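Local coordinates for protein soluble inorganic pyrophosphatase (Toxoplasma gondii, PDB 5WRT) that probably hydrolyses inorganic diphosphate to two phosphate ions with the help of magnesium, as the family I pyrophosphatases do, at residues Asp32-Pro37 with Leu46-Val51; Arg109-Ala114 with Ala144-Asp149; Pro138-Gly143 with Gln169-Ala174. All coordinates share one frame; numbering follows the deposited sequence.

Interaction 1 (Asp32-Pro37 with Leu46-Val51); sequences DIPLFP and LFNMVV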
loop_
_atom_site.group_PDB
_atom_site.type_symbol
_atom_site.label_atom_id
_atom_site.label_comp_id
_atom_site.label_asym_id
_atom_site.label_seq_id
_atom_site.Cartn_x
_atom_site.Cartn_y
_atom_site.Cartn_z
ATOM N N ASP A 32 24.165 -18.789 -11.090
ATOM C CA ASP A 32 25.052 -19.735 -10.431
ATOM C C ASP A 32 24.629 -20.109 -9.018
ATOM O O ASP A 32 25.251 -20.992 -8.424
ATOM C CB ASP A 32 26.475 -19.170 -10.385
ATOM C CG ASP A 32 26.889 -18.495 -11.681
ATOM O OD1 ASP A 32 26.725 -19.085 -12.770
ATOM O OD2 ASP A 32 27.363 -17.335 -11.602
ATOM N N ILE A 33 23.591 -19.485 -8.473
ATOM C CA ILE A 33 23.045 -19.900 -7.177
ATOM C C ILE A 33 22.021 -21.004 -7.401
ATOM O O ILE A 33 21.100 -20.831 -8.209
ATOM C CB ILE A 33 22.441 -18.715 -6.416
ATOM C CG1 ILE A 33 23.547 -17.749 -6.001
ATOM C CG2 ILE A 33 21.674 -19.196 -5.191
ATOM C CD1 ILE A 33 23.094 -16.676 -5.057
ATOM N N PRO A 34 22.144 -22.145 -6.725
ATOM C CA PRO A 34 21.152 -23.209 -6.904
ATOM C C PRO A 34 19.792 -22.780 -6.379
ATOM O O PRO A 34 19.687 -22.107 -5.351
ATOM C CB PRO A 34 21.730 -24.374 -6.093
ATOM C CG PRO A 34 22.605 -23.724 -5.077
ATOM C CD PRO A 34 23.191 -22.519 -5.758
ATOM N N LEU A 35 18.744 -23.158 -7.113
ATOM C CA LEU A 35 17.390 -22.857 -6.664
ATOM C C LEU A 35 17.055 -23.610 -5.382
ATOM O O LEU A 35 16.392 -23.066 -4.492
ATOM C CB LEU A 35 16.384 -23.194 -7.764
ATOM C CG LEU A 35 14.910 -23.064 -7.373
ATOM C CD1 LEU A 35 14.600 -21.648 -6.912
ATOM C CD2 LEU A 35 14.007 -23.468 -8.526
ATOM N N PHE A 36 17.513 -24.857 -5.265
ATOM C CA PHE A 36 17.287 -25.674 -4.077
ATOM C C PHE A 36 18.574 -25.776 -3.271
ATOM O O PHE A 36 19.488 -26.523 -3.655
ATOM C CB PHE A 36 16.780 -27.069 -4.455
ATOM C CG PHE A 36 15.544 -27.058 -5.306
ATOM C CD1 PHE A 36 14.303 -26.812 -4.742
ATOM C CD2 PHE A 36 15.618 -27.310 -6.666
ATOM C CE1 PHE A 36 13.162 -26.809 -5.521
ATOM C CE2 PHE A 36 14.480 -27.308 -7.449
ATOM C CZ PHE A 36 13.250 -27.057 -6.874
ATOM N N PRO A 37 18.703 -25.051 -2.158
ATOM C CA PRO A 37 19.972 -25.083 -1.411
ATOM C C PRO A 37 20.320 -26.455 -0.850
ATOM O O PRO A 37 21.506 -26.741 -0.651
ATOM C CB PRO A 37 19.751 -24.048 -0.297
ATOM C CG PRO A 37 18.267 -23.897 -0.191
ATOM C CD PRO A 37 17.726 -24.122 -1.566
ATOM N N LEU A 46 13.045 -26.345 0.638
ATOM C CA LEU A 46 13.595 -25.002 0.714
ATOM C C LEU A 46 13.965 -24.503 -0.673
ATOM O O LEU A 46 14.519 -25.250 -1.486
ATOM C CB LEU A 46 14.828 -24.962 1.623
ATOM C CG LEU A 46 14.572 -25.218 3.109
ATOM C CD1 LEU A 46 15.850 -25.035 3.913
ATOM C CD2 LEU A 46 13.476 -24.297 3.622
ATOM N N PHE A 47 13.653 -23.239 -0.937
ATOM C CA PHE A 47 14.079 -22.550 -2.144
ATOM C C PHE A 47 14.969 -21.395 -1.720
ATOM O O PHE A 47 14.726 -20.766 -0.685
ATOM C CB PHE A 47 12.899 -21.995 -2.956
ATOM C CG PHE A 47 11.860 -23.016 -3.328
ATOM C CD1 PHE A 47 10.939 -23.461 -2.396
ATOM C CD2 PHE A 47 11.790 -23.508 -4.622
ATOM C CE1 PHE A 47 9.975 -24.387 -2.741
ATOM C CE2 PHE A 47 10.829 -24.435 -4.973
ATOM C CZ PHE A 47 9.919 -24.875 -4.032
ATOM N N ASN A 48 15.993 -21.105 -2.512
ATOM C CA ASN A 48 16.809 -19.934 -2.237
ATOM C C ASN A 48 16.142 -18.693 -2.810
ATOM O O ASN A 48 15.561 -18.724 -3.899
ATOM C CB ASN A 48 18.220 -20.097 -2.802
ATOM C CG ASN A 48 19.212 -20.568 -1.754
ATOM O OD1 ASN A 48 19.083 -20.248 -0.571
ATOM N ND2 ASN A 48 20.218 -21.317 -2.186
ATOM N N MET A 49 16.211 -17.603 -2.055
ATOM C CA MET A 49 15.661 -16.322 -2.465
ATOM C C MET A 49 16.782 -15.299 -2.512
ATOM O O MET A 49 17.525 -15.144 -1.538
ATOM C CB MET A 49 14.562 -15.861 -1.504
ATOM C CG MET A 49 14.289 -14.363 -1.549
ATOM S SD MET A 49 13.089 -13.842 -0.306
ATOM C CE MET A 49 12.762 -12.158 -0.828
ATOM N N VAL A 50 16.908 -14.615 -3.643
ATOM C CA VAL A 50 17.834 -13.498 -3.773
ATOM C C VAL A 50 17.062 -12.239 -3.400
ATOM O O VAL A 50 16.132 -11.837 -4.104
ATOM C CB VAL A 50 18.418 -13.402 -5.188
ATOM C CG1 VAL A 50 19.258 -12.139 -5.333
ATOM C CG2 VAL A 50 19.248 -14.638 -5.504
ATOM N N VAL A 51 17.442 -11.621 -2.287
ATOM C CA VAL A 51 16.753 -10.430 -1.804
ATOM C C VAL A 51 17.216 -9.239 -2.630
ATOM O O VAL A 51 18.406 -8.906 -2.644
ATOM C CB VAL A 51 17.019 -10.206 -0.309
ATOM C CG1 VAL A 51 16.304 -8.953 0.177
ATOM C CG2 VAL A 51 16.589 -11.424 0.493
#
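Leu46 meets the loop 32-37 first. Its carbonyl O lies at the edge of the Phe36 ring, 3.6 Å from CD1, and 3.4 Å from Pro37 CD. Leu46 CB rests against Pro37 CG.

Phe47 follows. It and Phe36 both place CG anti to the carbonyl carbon (chi1 -55° in each). The two side chains lie side by side and point the same way, with ring planes 46° apart and centroids 5.3 Å apart. Phe47 CE2 approaches Phe36 CE1 most closely. Leu35 CD1 sits at the edge of the Phe47 ring, while Leu35 CG lies over the centre of one face of the Phe36 ring. Val221 of helix 214-232 packs on both Leu35 and Phe47, and Tyr222 on Phe36.

Asn48 carries the polar part. Its backbone N donates to Leu35 O at 2.8 Å, nearly straight (166° at the hydrogen). Its ND2 makes a weak bond to Pro34 O at 3.3 Å. Pro37 CB lies 3.4 Å from Asn48 ND2, and Pro37 CG faces the OD1 end of the same amide. The Ile33 side chain crosses that of Asn48 at about a right angle, with CG2 nearest ND2.

Val50 closes the contact, with CG2 near Ile33 CD1. Strand 47-53 pairs with strand 136-149 and carries Glu52, a magnesium-binding residue, just beyond Val50. Asn48 thus meets two successive loop carbonyls, Leu35 O firmly and Pro34 O weakly, in a buried, mainly apolar setting.

Interaction 2 (Arg109-Ala114 with Ala144-Asp149); sequences REVFHA and ALAMID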
loop_
_atom_site.group_PDB
_atom_site.type_symbol
_atom_site.label_atom_id
_atom_site.label_comp_id
_atom_site.label_asym_id
_atom_site.label_seq_id
_atom_site.Cartn_x
_atom_site.Cartn_y
_atom_site.Cartn_z
ATOM N N ARG A 109 -7.406 -20.107 -18.217
ATOM C CA ARG A 109 -8.465 -19.109 -18.228
ATOM C C ARG A 109 -8.647 -18.446 -16.869
ATOM O O ARG A 109 -9.211 -17.350 -16.791
ATOM C CB ARG A 109 -9.767 -19.805 -18.640
ATOM C CG ARG A 109 -11.041 -19.003 -18.515
ATOM C CD ARG A 109 -11.173 -17.933 -19.568
ATOM N NE ARG A 109 -12.458 -17.264 -19.408
ATOM C CZ ARG A 109 -13.586 -17.639 -20.006
ATOM N NH1 ARG A 109 -13.602 -18.675 -20.834
ATOM N NH2 ARG A 109 -14.700 -16.960 -19.777
ATOM N N GLU A 110 -8.124 -19.057 -15.808
ATOM C CA GLU A 110 -8.084 -18.443 -14.485
ATOM C C GLU A 110 -7.134 -17.255 -14.399
ATOM O O GLU A 110 -7.278 -16.434 -13.490
ATOM C CB GLU A 110 -7.747 -19.524 -13.467
ATOM C CG GLU A 110 -8.805 -20.617 -13.495
ATOM C CD GLU A 110 -8.398 -21.818 -14.330
ATOM O OE1 GLU A 110 -8.984 -22.905 -14.132
ATOM O OE2 GLU A 110 -7.539 -21.661 -15.225
ATOM N N VAL A 111 -6.178 -17.142 -15.313
ATOM C CA VAL A 111 -5.254 -16.018 -15.328
ATOM C C VAL A 111 -5.486 -15.131 -16.550
ATOM O O VAL A 111 -4.581 -14.422 -16.981
ATOM C CB VAL A 111 -3.796 -16.499 -15.247
ATOM C CG1 VAL A 111 -3.564 -17.263 -13.954
ATOM C CG2 VAL A 111 -3.451 -17.364 -16.445
ATOM N N PHE A 112 -6.701 -15.161 -17.103
ATOM C CA PHE A 112 -7.078 -14.366 -18.274
ATOM C C PHE A 112 -6.171 -14.653 -19.466
ATOM O O PHE A 112 -5.939 -13.774 -20.302
ATOM C CB PHE A 112 -7.075 -12.864 -17.973
ATOM C CG PHE A 112 -7.743 -12.494 -16.682
ATOM C CD1 PHE A 112 -9.114 -12.322 -16.619
ATOM C CD2 PHE A 112 -6.993 -12.279 -15.538
ATOM C CE1 PHE A 112 -9.727 -11.970 -15.433
ATOM C CE2 PHE A 112 -7.599 -11.924 -14.351
ATOM C CZ PHE A 112 -8.968 -11.769 -14.297
ATOM N N HIS A 113 -5.655 -15.880 -19.552
ATOM C CA HIS A 113 -4.752 -16.304 -20.623
ATOM C C HIS A 113 -3.503 -15.425 -20.717
ATOM O O HIS A 113 -2.854 -15.376 -21.767
ATOM C CB HIS A 113 -5.484 -16.334 -21.972
ATOM C CG HIS A 113 -6.616 -17.313 -22.021
ATOM N ND1 HIS A 113 -6.443 -18.664 -21.812
ATOM C CD2 HIS A 113 -7.940 -17.134 -22.241
ATOM C CE1 HIS A 113 -7.610 -19.276 -21.906
ATOM N NE2 HIS A 113 -8.535 -18.370 -22.167
ATOM N N ALA A 114 -3.159 -14.726 -19.635
ATOM C CA ALA A 114 -1.995 -13.849 -19.612
ATOM C C ALA A 114 -0.702 -14.635 -19.807
ATOM O O ALA A 114 -0.623 -15.835 -19.527
ATOM C CB ALA A 114 -1.937 -13.077 -18.295
ATOM N N ALA A 144 0.888 -18.111 -3.357
ATOM C CA ALA A 144 1.186 -17.267 -4.505
ATOM C C ALA A 144 -0.059 -16.499 -4.920
ATOM O O ALA A 144 -1.160 -17.054 -4.945
ATOM C CB ALA A 144 1.709 -18.093 -5.685
ATOM N N LEU A 145 0.131 -15.223 -5.246
ATOM C CA LEU A 145 -0.915 -14.375 -5.800
ATOM C C LEU A 145 -0.651 -14.191 -7.288
ATOM O O LEU A 145 0.481 -13.903 -7.689
ATOM C CB LEU A 145 -0.954 -13.019 -5.095
ATOM C CG LEU A 145 -1.453 -13.004 -3.651
ATOM C CD1 LEU A 145 -0.910 -11.794 -2.907
ATOM C CD2 LEU A 145 -2.972 -13.014 -3.619
ATOM N N ALA A 146 -1.691 -14.362 -8.104
ATOM C CA ALA A 146 -1.556 -14.301 -9.559
ATOM C C ALA A 146 -1.943 -12.904 -10.030
ATOM O O ALA A 146 -3.036 -12.670 -10.547
ATOM C CB ALA A 146 -2.411 -15.374 -10.222
ATOM N N MET A 147 -1.018 -11.964 -9.861
ATOM C CA MET A 147 -1.258 -10.597 -10.297
ATOM C C MET A 147 -1.145 -10.508 -11.816
ATOM O O MET A 147 -0.268 -11.125 -12.428
ATOM C CB MET A 147 -0.283 -9.641 -9.608
ATOM C CG MET A 147 -0.695 -8.176 -9.671
ATOM S SD MET A 147 0.673 -7.007 -9.538
ATOM C CE MET A 147 1.522 -7.270 -11.084
ATOM N N ILE A 148 -2.053 -9.747 -12.422
ATOM C CA ILE A 148 -2.061 -9.500 -13.859
ATOM C C ILE A 148 -1.716 -8.035 -14.088
ATOM O O ILE A 148 -2.499 -7.142 -13.744
ATOM C CB ILE A 148 -3.413 -9.853 -14.494
ATOM C CG1 ILE A 148 -3.822 -11.281 -14.125
ATOM C CG2 ILE A 148 -3.347 -9.695 -16.004
ATOM C CD1 ILE A 148 -2.834 -12.330 -14.574
ATOM N N ASP A 149 -0.542 -7.786 -14.667
ATOM C CA ASP A 149 -0.060 -6.435 -14.947
ATOM C C ASP A 149 -0.090 -6.230 -16.457
ATOM O O ASP A 149 0.848 -6.614 -17.160
ATOM C CB ASP A 149 1.347 -6.228 -14.393
ATOM C CG ASP A 149 1.754 -4.762 -14.350
ATOM O OD1 ASP A 149 1.200 -3.955 -15.129
ATOM O OD2 ASP A 149 2.630 -4.416 -13.529
#
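Ile148 reaches from the strand 136-149 into the turn formed by Val111 to Ala114. Its CB points toward the turn. CG1 leaves CB anti to the carbonyl carbon, chi1 -53°. From there it meets the ring of Phe112 at its edge, near the ring plane. The distance from Ile148 CG1 to Phe112 CD2 is 3.6 Å, and that from CG1 to Phe112 CE2 is 3.8 Å. The two side chains cross at a slant.

The tip, CD1, goes on to the other residues of the turn. Ile148 CD1 lies 3.6 Å from the backbone O of Val111. It is 3.9 Å from Ala114 CB and 4.3 Å from Val111 CB. The methyl thus touches both ends of the turn, while CG1 touches Phe112 between them.

The turn is a type I' beta turn. Phe112 and His113 occupy its two central positions, both with positive phi, as this turn type requires. Ala114 N donates to Val111 O at 3.0 Å. The carbonyl that closes the turn therefore also borders the isoleucine methyl. The turn lies in the loop that leads from strand 92-95 into strand 115-125, which carries the magnesium ligands Asp117 and Asp122.

Two residues back along the strand, Ala146 CB also points toward the turn. It meets Val111 CG1 at 4.3 Å. His207 of strand 204-212 touches both Val111 and Ala146. Leu153 of strand 152-161 packs on Ile148, and Asp154, the next residue of that strand, is a third magnesium ligand.

Interaction 3 (Pro138-Gly143 with Gln169-Ala174); sequences PVKVLG and QLNSVA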
loop_
_atom_site.group_PDB
_atom_site.type_symbol
_atom_site.label_atom_id
_atom_site.label_comp_id
_atom_site.label_asym_id
_atom_site.label_seq_id
_atom_site.Cartn_x
_atom_site.Cartn_y
_atom_site.Cartn_z
ATOM N N PRO A 138 17.412 -19.241 2.373
ATOM C CA PRO A 138 16.485 -20.334 2.054
ATOM C C PRO A 138 15.109 -20.042 2.633
ATOM O O PRO A 138 14.980 -19.648 3.794
ATOM C CB PRO A 138 17.129 -21.561 2.717
ATOM C CG PRO A 138 18.508 -21.121 3.140
ATOM C CD PRO A 138 18.423 -19.648 3.358
ATOM N N VAL A 139 14.079 -20.243 1.817
ATOM C CA VAL A 139 12.714 -19.933 2.214
ATOM C C VAL A 139 11.827 -21.141 1.952
ATOM O O VAL A 139 12.093 -21.958 1.064
ATOM C CB VAL A 139 12.162 -18.691 1.473
ATOM C CG1 VAL A 139 13.041 -17.477 1.730
ATOM C CG2 VAL A 139 12.042 -18.967 -0.021
ATOM N N LYS A 140 10.763 -21.248 2.741
ATOM C CA LYS A 140 9.701 -22.212 2.503
ATOM C C LYS A 140 8.531 -21.489 1.855
ATOM O O LYS A 140 8.066 -20.463 2.366
ATOM C CB LYS A 140 9.265 -22.892 3.801
ATOM C CG LYS A 140 8.027 -23.761 3.659
ATOM C CD LYS A 140 7.786 -24.590 4.909
ATOM C CE LYS A 140 7.921 -23.752 6.169
ATOM N NZ LYS A 140 7.495 -24.505 7.382
ATOM N N VAL A 141 8.066 -22.020 0.733
ATOM C CA VAL A 141 7.016 -21.380 -0.048
ATOM C C VAL A 141 5.664 -21.652 0.600
ATOM O O VAL A 141 5.345 -22.795 0.949
ATOM C CB VAL A 141 7.060 -21.874 -1.502
ATOM C CG1 VAL A 141 5.730 -21.681 -2.166
ATOM C CG2 VAL A 141 8.153 -21.136 -2.266
ATOM N N LEU A 142 4.861 -20.594 0.759
ATOM C CA LEU A 142 3.575 -20.686 1.436
ATOM C C LEU A 142 2.375 -20.474 0.524
ATOM O O LEU A 142 1.276 -20.919 0.868
ATOM C CB LEU A 142 3.503 -19.660 2.576
ATOM C CG LEU A 142 4.566 -19.773 3.668
ATOM C CD1 LEU A 142 4.573 -18.519 4.533
ATOM C CD2 LEU A 142 4.335 -21.014 4.510
ATOM N N GLY A 143 2.552 -19.815 -0.613
ATOM C CA GLY A 143 1.431 -19.485 -1.469
ATOM C C GLY A 143 1.866 -18.527 -2.553
ATOM O O GLY A 143 3.043 -18.175 -2.670
ATOM N N GLN A 169 5.901 -23.168 12.026
ATOM C CA GLN A 169 4.469 -23.023 12.242
ATOM C C GLN A 169 3.710 -22.590 10.996
ATOM O O GLN A 169 2.478 -22.689 10.973
ATOM C CB GLN A 169 4.213 -22.006 13.356
ATOM C CG GLN A 169 4.471 -22.525 14.755
ATOM C CD GLN A 169 4.080 -21.519 15.814
ATOM O OE1 GLN A 169 4.886 -20.680 16.215
ATOM N NE2 GLN A 169 2.833 -21.587 16.264
ATOM N N LEU A 170 4.404 -22.104 9.972
ATOM C CA LEU A 170 3.782 -21.638 8.740
ATOM C C LEU A 170 4.056 -22.639 7.625
ATOM O O LEU A 170 5.215 -22.870 7.268
ATOM C CB LEU A 170 4.299 -20.251 8.353
ATOM C CG LEU A 170 4.085 -19.130 9.371
ATOM C CD1 LEU A 170 4.763 -17.850 8.906
ATOM C CD2 LEU A 170 2.601 -18.899 9.616
ATOM N N ASN A 171 2.993 -23.228 7.077
ATOM C CA ASN A 171 3.126 -24.137 5.946
ATOM C C ASN A 171 2.173 -23.850 4.794
ATOM O O ASN A 171 2.375 -24.409 3.710
ATOM C CB ASN A 171 2.935 -25.596 6.393
ATOM C CG ASN A 171 3.849 -25.982 7.540
ATOM O OD1 ASN A 171 5.069 -26.035 7.380
ATOM N ND2 ASN A 171 3.268 -26.250 8.703
ATOM N N SER A 172 1.159 -23.008 4.979
ATOM C CA SER A 172 0.269 -22.637 3.888
ATOM C C SER A 172 -0.354 -21.277 4.185
ATOM O O SER A 172 -0.124 -20.680 5.241
ATOM C CB SER A 172 -0.805 -23.700 3.645
ATOM O OG SER A 172 -1.270 -23.636 2.304
ATOM N N VAL A 173 -1.152 -20.796 3.227
ATOM C CA VAL A 173 -1.853 -19.520 3.366
ATOM C C VAL A 173 -2.672 -19.484 4.651
ATOM O O VAL A 173 -2.711 -18.464 5.350
ATOM C CB VAL A 173 -2.738 -19.266 2.132
ATOM C CG1 VAL A 173 -3.548 -17.989 2.310
ATOM C CG2 VAL A 173 -1.888 -19.199 0.873
ATOM N N ALA A 174 -3.342 -20.592 4.975
ATOM C CA ALA A 174 -4.226 -20.611 6.137
ATOM C C ALA A 174 -3.471 -20.299 7.423
ATOM O O ALA A 174 -3.995 -19.609 8.307
ATOM C CB ALA A 174 -4.924 -21.969 6.238
HETATM O O HOH W 1 4.935 -25.288 2.889
#
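Lys140 NZ donates to Leu170 O at 2.8 Å and to Asn171 OD1 at 2.9 Å. The ammonium comes to the backbone carbonyl from 30° out of its plane. It stands above the plane of the Asn171 amide, 35° out of it. A third acceptor is Phe167 O, just before the segment 169-174, and the Phe167 ring adds a cation-pi contact. The lysine chain leaves the backbone with CG anti to N. It is extended through chi2 and then bends at chi3 (46°), which brings CE within 3.1 Å of Leu170 O. Asn171 CB points away from the strand, but the end of its side chain comes back to the lysine.

A water lies between the two backbones. It is 2.8 Å from Asn171 O and 3.2 Å from Val141 O, within hydrogen-bonding distance of either carbonyl.

Packing takes over at Leu142. Its CD2 lies 3.4 Å from Leu170 O and 3.9 Å from Leu170 CB. Val176 of helix 173-179 and Ile160 of strand 152-161 touch the same leucine. Leu142 and Gly143 form a classic beta bulge opposite Leu158 of strand 152-161. At the bulge, Val173 CG2 sits 3.6 Å from Leu142 O and also packs on Gly143 CA. Ser172 stands at the N-cap position of helix 173-179, but its side chain makes no capping bond. Asp175 OD2 accepts a hydrogen bond from Asn171 N and a weak one from Ser172 N.

The contact joins the central strand to the lead-in of this helix. Three oxygens gather round one buried ammonium, an arrangement that would favour the charged form of Lys140 and fix the path of the loop.

Overall arrangement
From the N terminus, interaction 1 comes first. It closes a short loop between residues 32-37 and the start of strand 47-53, before the other two open. Interactions 2 and 3 cross, since their segments alternate along the chain. Interaction 2 joins the turn ahead of strand 115-125 to the later half of strand 136-149. Interaction 3 joins the earlier half of that strand to the entry of helix 173-179. Interactions 1 and 3 touch where strands 47-53 and 136-149 pair, with a probable hydrogen bond from Val139 N to Phe47 O. Interactions 1 and 2 lie on opposite sides of the chain's centre, about 24 Å apart between centres.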